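Local atomic coordinates of V-type ATP synthase alpha chain (Thermoplasma volcanium, PDB entry 4O1S), a protein that belongs to the inteins, with a compact, mostly beta splicing domain of the Hint class lying within the subunit A sequence. Residues R30-E33 with D34-V37; V99-K103 with G104-V108; A120-E124 with S125-A129; A138-K141 with G142-V146. All coordinates share one frame; numbering follows the deposited sequence.

Contact 1 of 4, residues R30-E33 with D34-V37; sequences RKKE and DNIV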
loop_
_atom_site.group_PDB
_atom_site.type_symbol
_atom_site.label_atom_id
_atom_site.label_comp_id
_atom_site.label_asym_id
_atom_site.label_seq_id
_atom_site.Cartn_x
_atom_site.Cartn_y
_atom_site.Cartn_z
ATOM N N ARG A 30 -13.572 10.041 -6.998
ATOM C CA ARG A 30 -13.636 11.462 -6.757
ATOM C C ARG A 30 -14.827 12.113 -7.465
ATOM O O ARG A 30 -15.413 13.069 -6.960
ATOM C CB ARG A 30 -12.317 12.107 -7.170
ATOM C CG ARG A 30 -12.168 13.501 -6.652
ATOM C CD ARG A 30 -10.838 14.113 -7.058
ATOM N NE ARG A 30 -10.706 15.433 -6.453
ATOM C CZ ARG A 30 -11.014 16.570 -7.061
ATOM N NH1 ARG A 30 -11.450 16.569 -8.310
ATOM N NH2 ARG A 30 -10.889 17.708 -6.416
ATOM N N LYS A 31 -15.206 11.564 -8.614
ATOM C CA LYS A 31 -16.298 12.112 -9.421
ATOM C C LYS A 31 -17.681 11.703 -8.974
ATOM O O LYS A 31 -18.665 12.327 -9.378
ATOM C CB LYS A 31 -16.197 11.614 -10.857
ATOM C CG LYS A 31 -14.907 11.857 -11.549
ATOM C CD LYS A 31 -15.086 11.468 -13.001
ATOM C CE LYS A 31 -13.898 11.899 -13.801
ATOM N NZ LYS A 31 -12.657 11.719 -12.993
ATOM N N LYS A 32 -17.786 10.616 -8.214
ATOM C CA LYS A 32 -19.100 10.078 -7.850
ATOM C C LYS A 32 -19.942 11.023 -6.959
ATOM O O LYS A 32 -19.457 11.477 -5.908
ATOM C CB LYS A 32 -18.921 8.719 -7.192
ATOM C CG LYS A 32 -18.464 7.623 -8.149
ATOM C CD LYS A 32 -17.870 6.472 -7.380
ATOM C CE LYS A 32 -18.262 5.139 -7.939
ATOM N NZ LYS A 32 -17.780 5.062 -9.339
ATOM N N GLU A 33 -21.181 11.325 -7.386
ATOM C CA GLU A 33 -22.131 12.172 -6.615
ATOM C C GLU A 33 -22.387 11.634 -5.189
ATOM O O GLU A 33 -22.420 12.393 -4.228
ATOM C CB GLU A 33 -23.447 12.367 -7.379
ATOM C CG GLU A 33 -24.689 12.502 -6.474
ATOM C CD GLU A 33 -25.465 11.182 -6.310
ATOM O OE1 GLU A 33 -24.970 10.134 -6.776
ATOM O OE2 GLU A 33 -26.572 11.194 -5.720
ATOM N N ASP A 34 -22.588 10.323 -5.104
ATOM C CA ASP A 34 -22.513 9.498 -3.907
ATOM C C ASP A 34 -21.518 9.923 -2.794
ATOM O O ASP A 34 -21.797 9.749 -1.606
ATOM C CB ASP A 34 -22.066 8.101 -4.370
ATOM C CG ASP A 34 -23.181 7.097 -4.376
ATOM O OD1 ASP A 34 -24.353 7.512 -4.185
ATOM O OD2 ASP A 34 -22.874 5.893 -4.588
ATOM N N ASN A 35 -20.343 10.414 -3.175
ATOM C CA ASN A 35 -19.221 10.492 -2.241
ATOM C C ASN A 35 -19.001 11.890 -1.736
ATOM O O ASN A 35 -19.476 12.856 -2.324
ATOM C CB ASN A 35 -17.911 9.986 -2.873
ATOM C CG ASN A 35 -17.956 8.508 -3.236
ATOM O OD1 ASN A 35 -18.763 7.735 -2.698
ATOM N ND2 ASN A 35 -17.084 8.103 -4.149
ATOM N N ILE A 36 -18.253 12.000 -0.648
ATOM C CA ILE A 36 -17.921 13.315 -0.130
ATOM C C ILE A 36 -16.424 13.576 -0.230
ATOM O O ILE A 36 -15.599 12.754 0.209
ATOM C CB ILE A 36 -18.438 13.502 1.304
ATOM C CG1 ILE A 36 -19.940 13.243 1.342
ATOM C CG2 ILE A 36 -18.179 14.910 1.788
ATOM C CD1 ILE A 36 -20.602 13.552 2.682
ATOM N N VAL A 37 -16.075 14.707 -0.841
ATOM C CA VAL A 37 -14.666 15.031 -1.059
ATOM C C VAL A 37 -14.302 16.193 -0.213
ATOM O O VAL A 37 -14.935 17.239 -0.274
ATOM C CB VAL A 37 -14.343 15.400 -2.515
ATOM C CG1 VAL A 37 -12.899 15.838 -2.641
ATOM C CG2 VAL A 37 -14.616 14.214 -3.427
#
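K32 lays its aliphatic chain alongside the side-chain amide of N35, the two pointing the same way. They sit on a tight reverse turn that links helix 22-31 to strand 36-40, an edge strand of the intein domain's five-stranded antiparallel sheet. K32 CB is 3.6 Å from N35 ND2, and K32 CD is 3.7 Å from the same nitrogen. The bond that closes the turn is N35 N to K32 O, 3.1 Å long and nearly straight at 165°. The donor comes from well above the carbonyl plane. The N35 amide is gripped at both ends: ND2 gives to E29 O near the helix end, and OD1 accepts from K49 N on strand 43-58. These bonds fix how the amide is turned. E33 and D34 form the exposed outer bend. Their carboxylates come close, which is probably unfavourable, though E33 is poorly ordered. On the other flank, R30 and V37 cross at about a right angle. With chi1 at -166°, R30 turns its extended chain past V37, and NE reaches a salt bridge with E44. V37 CG2 faces both R30 O, at 3.8 Å, and R30 CG, at 4.1 Å.

Contact 2 of 4, residues V99-K103 with G104-V108; sequences VLTEK and GIEEV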
loop_
_atom_site.group_PDB
_atom_site.type_symbol
_atom_site.label_atom_id
_atom_site.label_comp_id
_atom_site.label_asym_id
_atom_site.label_seq_id
_atom_site.Cartn_x
_atom_site.Cartn_y
_atom_site.Cartn_z
ATOM N N VAL A 99 9.317 -7.067 7.912
ATOM C CA VAL A 99 10.563 -7.797 7.662
ATOM C C VAL A 99 10.725 -9.012 8.544
ATOM O O VAL A 99 10.579 -8.938 9.761
ATOM C CB VAL A 99 11.802 -6.892 7.850
ATOM C CG1 VAL A 99 13.081 -7.659 7.558
ATOM C CG2 VAL A 99 11.707 -5.757 6.909
ATOM N N LEU A 100 11.055 -10.129 7.914
ATOM C CA LEU A 100 11.388 -11.335 8.644
ATOM C C LEU A 100 12.823 -11.273 9.147
ATOM O O LEU A 100 13.749 -11.351 8.363
ATOM C CB LEU A 100 11.218 -12.541 7.731
ATOM C CG LEU A 100 11.674 -13.872 8.320
ATOM C CD1 LEU A 100 10.906 -14.208 9.602
ATOM C CD2 LEU A 100 11.501 -14.955 7.273
ATOM N N THR A 101 13.000 -11.127 10.456
ATOM C CA THR A 101 14.334 -11.153 11.065
ATOM C C THR A 101 14.537 -12.455 11.854
ATOM O O THR A 101 13.582 -13.203 12.099
ATOM C CB THR A 101 14.519 -9.962 12.031
ATOM O OG1 THR A 101 13.784 -10.187 13.241
ATOM C CG2 THR A 101 13.981 -8.703 11.420
ATOM N N GLU A 102 15.772 -12.706 12.271
ATOM C CA GLU A 102 16.115 -13.834 13.143
ATOM C C GLU A 102 15.266 -13.892 14.409
ATOM O O GLU A 102 15.081 -14.949 14.997
ATOM C CB GLU A 102 17.577 -13.717 13.552
ATOM C CG GLU A 102 18.312 -15.031 13.716
ATOM C CD GLU A 102 19.816 -14.878 13.514
ATOM O OE1 GLU A 102 20.274 -13.736 13.291
ATOM O OE2 GLU A 102 20.539 -15.897 13.571
ATOM N N LYS A 103 14.757 -12.745 14.833
ATOM C CA LYS A 103 13.967 -12.652 16.056
ATOM C C LYS A 103 12.483 -12.532 15.718
ATOM O O LYS A 103 11.665 -12.130 16.550
ATOM C CB LYS A 103 14.432 -11.452 16.901
ATOM C CG LYS A 103 15.335 -11.811 18.088
ATOM C CD LYS A 103 16.528 -12.702 17.690
ATOM C CE LYS A 103 17.135 -13.450 18.901
ATOM N NZ LYS A 103 18.138 -14.511 18.536
ATOM N N GLY A 104 12.140 -12.872 14.482
ATOM C CA GLY A 104 10.777 -12.705 14.020
ATOM C C GLY A 104 10.525 -11.526 13.088
ATOM O O GLY A 104 11.425 -11.003 12.416
ATOM N N ILE A 105 9.274 -11.090 13.072
ATOM C CA ILE A 105 8.812 -10.170 12.056
ATOM C C ILE A 105 8.608 -8.768 12.587
ATOM O O ILE A 105 7.800 -8.556 13.490
ATOM C CB ILE A 105 7.506 -10.689 11.443
ATOM C CG1 ILE A 105 7.814 -11.863 10.528
ATOM C CG2 ILE A 105 6.757 -9.600 10.672
ATOM C CD1 ILE A 105 6.570 -12.461 9.939
ATOM N N GLU A 106 9.318 -7.793 12.027
ATOM C CA GLU A 106 9.091 -6.429 12.498
ATOM C C GLU A 106 8.737 -5.447 11.425
ATOM O O GLU A 106 9.045 -5.673 10.252
ATOM C CB GLU A 106 10.262 -5.920 13.310
ATOM C CG GLU A 106 11.588 -6.274 12.744
ATOM C CD GLU A 106 12.671 -6.129 13.782
ATOM O OE1 GLU A 106 13.622 -5.344 13.531
ATOM O OE2 GLU A 106 12.561 -6.805 14.844
ATOM N N GLU A 107 8.038 -4.386 11.840
ATOM C CA GLU A 107 7.660 -3.297 10.947
ATOM C C GLU A 107 8.900 -2.437 10.718
ATOM O O GLU A 107 9.646 -2.140 11.652
ATOM C CB GLU A 107 6.562 -2.445 11.569
ATOM C CG GLU A 107 5.323 -3.209 11.992
ATOM C CD GLU A 107 4.257 -2.302 12.627
ATOM O OE1 GLU A 107 4.464 -1.057 12.693
ATOM O OE2 GLU A 107 3.211 -2.844 13.068
ATOM N N VAL A 108 9.140 -2.040 9.479
ATOM C CA VAL A 108 10.260 -1.156 9.225
ATOM C C VAL A 108 9.860 -0.082 8.221
ATOM O O VAL A 108 9.100 -0.336 7.284
ATOM C CB VAL A 108 11.503 -1.933 8.739
ATOM C CG1 VAL A 108 11.210 -2.558 7.425
ATOM C CG2 VAL A 108 12.697 -0.998 8.572
#
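A beta hairpin with a two-residue loop joins strands 96-101 and 104-109, and its type I turn runs from T101 to G104. T101 and G104 are a hydrogen-bonded pair, as are V99 and E106. L100 and I105 form the non-hydrogen-bonded pair between them. V99 N gives to E106 O at 2.7 Å, and E106 N returns to V99 O at 2.8 Å. The T101 side chain adds to the turn. Its OG1 takes the place between the backbone N and the carbonyl carbon (chi1 74°), where it can both give and accept. T101 OG1 donates to G104 O at 2.6 Å and accepts from K103 N at 3.2 Å, the latter making an ST turn. G104 O is thus held by two donors, T101 N and T101 OG1, which reach it from opposite faces of its plane. G104 has a positive phi of 104°, which suits glycine. On the face with T101, its CG2 methyl meets E106 CG at 3.7 Å, the two side chains crossing at about a right angle. V99 CG2 touches V108 CG1, and L113 packs on both valines. On the other face L100 CD1 lies 4.0 Å from I105 CG1, and F131 touches both residues. The doubly bonded T101-G104 pair makes this a 2:2 hairpin, here closed by a type I turn, at the edge of a four-stranded sheet.

Contact 3 of 4, residues A120-E124 with S125-A129; sequences AAVAE and SASEA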
loop_
_atom_site.group_PDB
_atom_site.type_symbol
_atom_site.label_atom_id
_atom_site.label_comp_id
_atom_site.label_asym_id
_atom_site.label_seq_id
_atom_site.Cartn_x
_atom_site.Cartn_y
_atom_site.Cartn_z
ATOM N N ALA A 120 7.583 -8.938 3.480
ATOM C CA ALA A 120 6.372 -9.733 3.419
ATOM C C ALA A 120 5.590 -9.489 2.123
ATOM O O ALA A 120 5.282 -8.350 1.756
ATOM C CB ALA A 120 5.501 -9.435 4.640
ATOM N N ALA A 121 5.284 -10.583 1.441
ATOM C CA ALA A 121 4.489 -10.559 0.241
ATOM C C ALA A 121 3.467 -11.671 0.379
ATOM O O ALA A 121 3.585 -12.511 1.261
ATOM C CB ALA A 121 5.359 -10.807 -0.952
ATOM N N VAL A 122 2.470 -11.689 -0.496
ATOM C CA VAL A 122 1.486 -12.754 -0.487
ATOM C C VAL A 122 1.523 -13.560 -1.791
ATOM O O VAL A 122 1.463 -12.989 -2.880
ATOM C CB VAL A 122 0.114 -12.164 -0.294
ATOM C CG1 VAL A 122 -0.948 -13.217 -0.469
ATOM C CG2 VAL A 122 0.040 -11.559 1.068
ATOM N N ALA A 123 1.631 -14.884 -1.679
ATOM C CA ALA A 123 1.643 -15.755 -2.855
ATOM C C ALA A 123 0.291 -15.788 -3.606
ATOM O O ALA A 123 -0.787 -15.789 -2.989
ATOM C CB ALA A 123 2.045 -17.158 -2.437
ATOM N N GLU A 124 0.349 -15.837 -4.937
ATOM C CA GLU A 124 -0.866 -15.875 -5.760
ATOM C C GLU A 124 -1.614 -17.191 -5.601
ATOM O O GLU A 124 -2.843 -17.232 -5.620
ATOM C CB GLU A 124 -0.506 -15.688 -7.234
ATOM C CG GLU A 124 0.623 -14.696 -7.466
ATOM C CD GLU A 124 0.315 -13.707 -8.585
ATOM O OE1 GLU A 124 -0.485 -14.056 -9.488
ATOM O OE2 GLU A 124 0.869 -12.580 -8.555
ATOM N N SER A 125 -0.845 -18.267 -5.455
ATOM C CA SER A 125 -1.377 -19.620 -5.370
ATOM C C SER A 125 -2.428 -19.785 -4.267
ATOM O O SER A 125 -3.603 -20.019 -4.564
ATOM C CB SER A 125 -0.223 -20.608 -5.178
ATOM O OG SER A 125 -0.690 -21.897 -4.804
ATOM N N ALA A 126 -2.001 -19.644 -3.005
ATOM C CA ALA A 126 -2.850 -19.933 -1.840
ATOM C C ALA A 126 -2.680 -18.878 -0.765
ATOM O O ALA A 126 -2.971 -19.120 0.410
ATOM C CB ALA A 126 -2.530 -21.321 -1.263
ATOM N N SER A 127 -2.185 -17.716 -1.177
ATOM C CA SER A 127 -1.932 -16.613 -0.253
ATOM C C SER A 127 -0.960 -16.973 0.868
ATOM O O SER A 127 -1.076 -16.455 1.986
ATOM C CB SER A 127 -3.239 -16.075 0.313
ATOM O OG SER A 127 -4.104 -15.752 -0.763
ATOM N N GLU A 128 -0.000 -17.850 0.553
ATOM C CA GLU A 128 1.028 -18.229 1.504
ATOM C C GLU A 128 1.922 -17.020 1.807
ATOM O O GLU A 128 2.282 -16.245 0.907
ATOM C CB GLU A 128 1.886 -19.403 0.995
ATOM C CG GLU A 128 1.144 -20.617 0.486
ATOM C CD GLU A 128 1.036 -20.652 -1.035
ATOM O OE1 GLU A 128 0.427 -19.726 -1.620
ATOM O OE2 GLU A 128 1.559 -21.613 -1.643
ATOM N N ALA A 129 2.256 -16.866 3.085
ATOM C CA ALA A 129 3.215 -15.864 3.515
ATOM C C ALA A 129 4.509 -16.127 2.810
ATOM O O ALA A 129 5.108 -17.176 3.016
ATOM C CB ALA A 129 3.446 -15.932 5.023
#
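V122 packs its CG1 methyl over the backbone of S127, in the turn that joins strand 118-122 to the antiparallel strand 129-141 of the intein domain. This is the tight side. V122 CG1 is 3.5 Å from S127 CA and 3.7 Å from S127 CB. A chi1 of 172° swings this methyl toward the bend. Y57, I62 and L164 also touch V122, so the valine is buried. S127 has positive phi and psi, a left-handed helical conformation that lets the chain turn back. Its carbonyl oxygen is bonded to Y57 OH, which ties the turn to strand 43-58.

The two arms are joined through A123. A123 N gives to E128 O at 3.0 Å in a nearly straight bond of 166°. V122 and A129 lie beside it as a non-hydrogen-bonded antiparallel pair. In the other direction, S127 N reaches A123 O at 3.0 Å, but that bond is bent and weak. S127 CA-H also points at this oxygen.

The outer side is looser. E124, S125 and A126 make the exposed tip of the turn, and E124 is poorly ordered. Here E128 supplies a side-chain bond. Its chain bends at chi2 and folds back toward A123 and A126. The carboxylate passes beside the A123 CB methyl. E128 OE1 then accepts A126 N at 2.8 Å, met from above the carboxylate plane, 44° out of it.

Contact 4 of 4, residues A138-K141 with G142-V146; sequences AYEK and GDFDV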
loop_
_atom_site.group_PDB
_atom_site.type_symbol
_atom_site.label_atom_id
_atom_site.label_comp_id
_atom_site.label_asym_id
_atom_site.label_seq_id
_atom_site.Cartn_x
_atom_site.Cartn_y
_atom_site.Cartn_z
ATOM N N ALA A 138 15.589 2.512 -4.168
ATOM C CA ALA A 138 15.950 3.772 -4.823
ATOM C C ALA A 138 15.283 4.934 -4.116
ATOM O O ALA A 138 14.075 4.880 -3.806
ATOM C CB ALA A 138 15.537 3.751 -6.279
ATOM N N TYR A 139 16.061 5.979 -3.853
ATOM C CA TYR A 139 15.510 7.206 -3.280
ATOM C C TYR A 139 15.402 8.254 -4.379
ATOM O O TYR A 139 16.343 8.469 -5.141
ATOM C CB TYR A 139 16.381 7.715 -2.126
ATOM C CG TYR A 139 16.593 6.702 -1.021
ATOM C CD1 TYR A 139 15.597 5.823 -0.675
ATOM C CD2 TYR A 139 17.791 6.628 -0.327
ATOM C CE1 TYR A 139 15.780 4.901 0.315
ATOM C CE2 TYR A 139 17.984 5.694 0.678
ATOM C CZ TYR A 139 16.966 4.825 0.990
ATOM O OH TYR A 139 17.111 3.864 1.978
ATOM N N GLU A 140 14.241 8.884 -4.481
ATOM C CA GLU A 140 14.014 9.864 -5.534
ATOM C C GLU A 140 13.322 11.117 -4.997
ATOM O O GLU A 140 12.295 11.045 -4.310
ATOM C CB GLU A 140 13.184 9.235 -6.648
ATOM C CG GLU A 140 13.174 10.040 -7.921
ATOM C CD GLU A 140 12.252 9.450 -8.991
ATOM O OE1 GLU A 140 12.198 8.205 -9.145
ATOM O OE2 GLU A 140 11.578 10.245 -9.679
ATOM N N LYS A 141 13.898 12.267 -5.310
ATOM C CA LYS A 141 13.282 13.544 -4.989
ATOM C C LYS A 141 12.519 14.053 -6.212
ATOM O O LYS A 141 13.030 13.987 -7.330
ATOM C CB LYS A 141 14.355 14.538 -4.582
ATOM C CG LYS A 141 13.851 15.881 -4.162
ATOM C CD LYS A 141 14.951 16.588 -3.376
ATOM C CE LYS A 141 14.508 17.963 -2.924
ATOM N NZ LYS A 141 14.103 18.821 -4.085
ATOM N N GLY A 142 11.294 14.534 -5.999
ATOM C CA GLY A 142 10.440 15.051 -7.069
ATOM C C GLY A 142 9.187 15.734 -6.521
ATOM O O GLY A 142 9.170 16.172 -5.371
ATOM N N ASP A 143 8.142 15.852 -7.339
ATOM C CA ASP A 143 6.874 16.414 -6.865
ATOM C C ASP A 143 5.777 15.364 -7.054
ATOM O O ASP A 143 5.008 15.391 -8.024
ATOM C CB ASP A 143 6.523 17.743 -7.570
ATOM C CG ASP A 143 5.241 18.420 -6.991
ATOM O OD1 ASP A 143 5.016 18.383 -5.744
ATOM O OD2 ASP A 143 4.462 18.998 -7.797
ATOM N N PHE A 144 5.714 14.428 -6.125
ATOM C CA PHE A 144 4.883 13.276 -6.369
ATOM C C PHE A 144 3.513 13.393 -5.744
ATOM O O PHE A 144 3.348 13.861 -4.604
ATOM C CB PHE A 144 5.563 12.016 -5.883
ATOM C CG PHE A 144 6.998 11.913 -6.290
ATOM C CD1 PHE A 144 7.338 11.525 -7.575
ATOM C CD2 PHE A 144 8.016 12.162 -5.366
ATOM C CE1 PHE A 144 8.673 11.394 -7.940
ATOM C CE2 PHE A 144 9.361 12.044 -5.718
ATOM C CZ PHE A 144 9.693 11.664 -7.005
ATOM N N ASP A 145 2.533 12.980 -6.534
ATOM C CA ASP A 145 1.219 12.680 -6.016
ATOM C C ASP A 145 1.282 11.355 -5.269
ATOM O O ASP A 145 1.781 10.355 -5.802
ATOM C CB ASP A 145 0.244 12.552 -7.175
ATOM C CG ASP A 145 -0.115 13.877 -7.758
ATOM O OD1 ASP A 145 0.089 14.900 -7.057
ATOM O OD2 ASP A 145 -0.610 13.878 -8.899
ATOM N N VAL A 146 0.799 11.330 -4.034
ATOM C CA VAL A 146 0.772 10.066 -3.316
ATOM C C VAL A 146 -0.636 9.783 -2.802
ATOM O O VAL A 146 -1.453 10.697 -2.666
ATOM C CB VAL A 146 1.857 9.971 -2.194
ATOM C CG1 VAL A 146 3.229 10.066 -2.789
ATOM C CG2 VAL A 146 1.678 11.056 -1.162
#
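E140 is the first residue of 138-141 to meet the other arm, and it does so with both its backbone and its side chain. The partner is the ring of F144. The place is a corner of the intein domain, where the chain leaves strand 129-141 at G142 and enters strand 143-149 in a different sheet. The E140 side chain is stretched out from chi1 (-166°) onward. This brings OE2 to the edge of the phenyl ring, in its plane, 3.6 Å from F144 CZ. The carboxylate and ring planes stand 76° apart. The other oxygen, OE1, faces R80 in a salt bridge. E140 O also lies at the ring edge, 3.4 Å from F144 CE2.

K141 comes next. It points its CB away from the other arm, and the side chain touches Y77 on strand 77-83. Its carbonyl carbon approaches the ring obliquely, 3.8 Å from F144 CE2. The chain then passes G142, whose carbonyl carbon lies 3.8 Å above one face of the ring, toward its rim. A chi1 of -46° turns the F144 ring back toward E140 and K141, into the inside of the bend. L78 and R80 also touch it.

The two arms share no hydrogen bond. E140 bonds to the backbone of L78, G142 to S76 and F144 to S75. The corner thus leans on backbone bonds to residues 75-78 of the same chain, and on the ring. Two oxygens of E140 meet the ring's C-H edge, which carries slight positive charge, so the contact is probably mildly attractive as well as a filling of the bend.

Overall arrangement
All four contacts are local bends between neighbouring elements, in series along one intein domain. Contacts 1, 2 and 4 lie at the surface; contact 3 is partly buried. Contacts 1 and 2 lie farthest apart, their centres about 40 Å from each other, on opposite sides of the chain's centre. Contacts 2 and 3 are nearer, their centres about 17 Å apart. Contacts 3 and 4 sit at the two ends of strand 129-141, and contacts 1 and 4 reach the same five-stranded sheet. The chemistry differs: contact 2 is a short antiparallel ladder of backbone bonds, contacts 1 and 3 are turns with few bonds, and contact 4 relies on an aromatic ring.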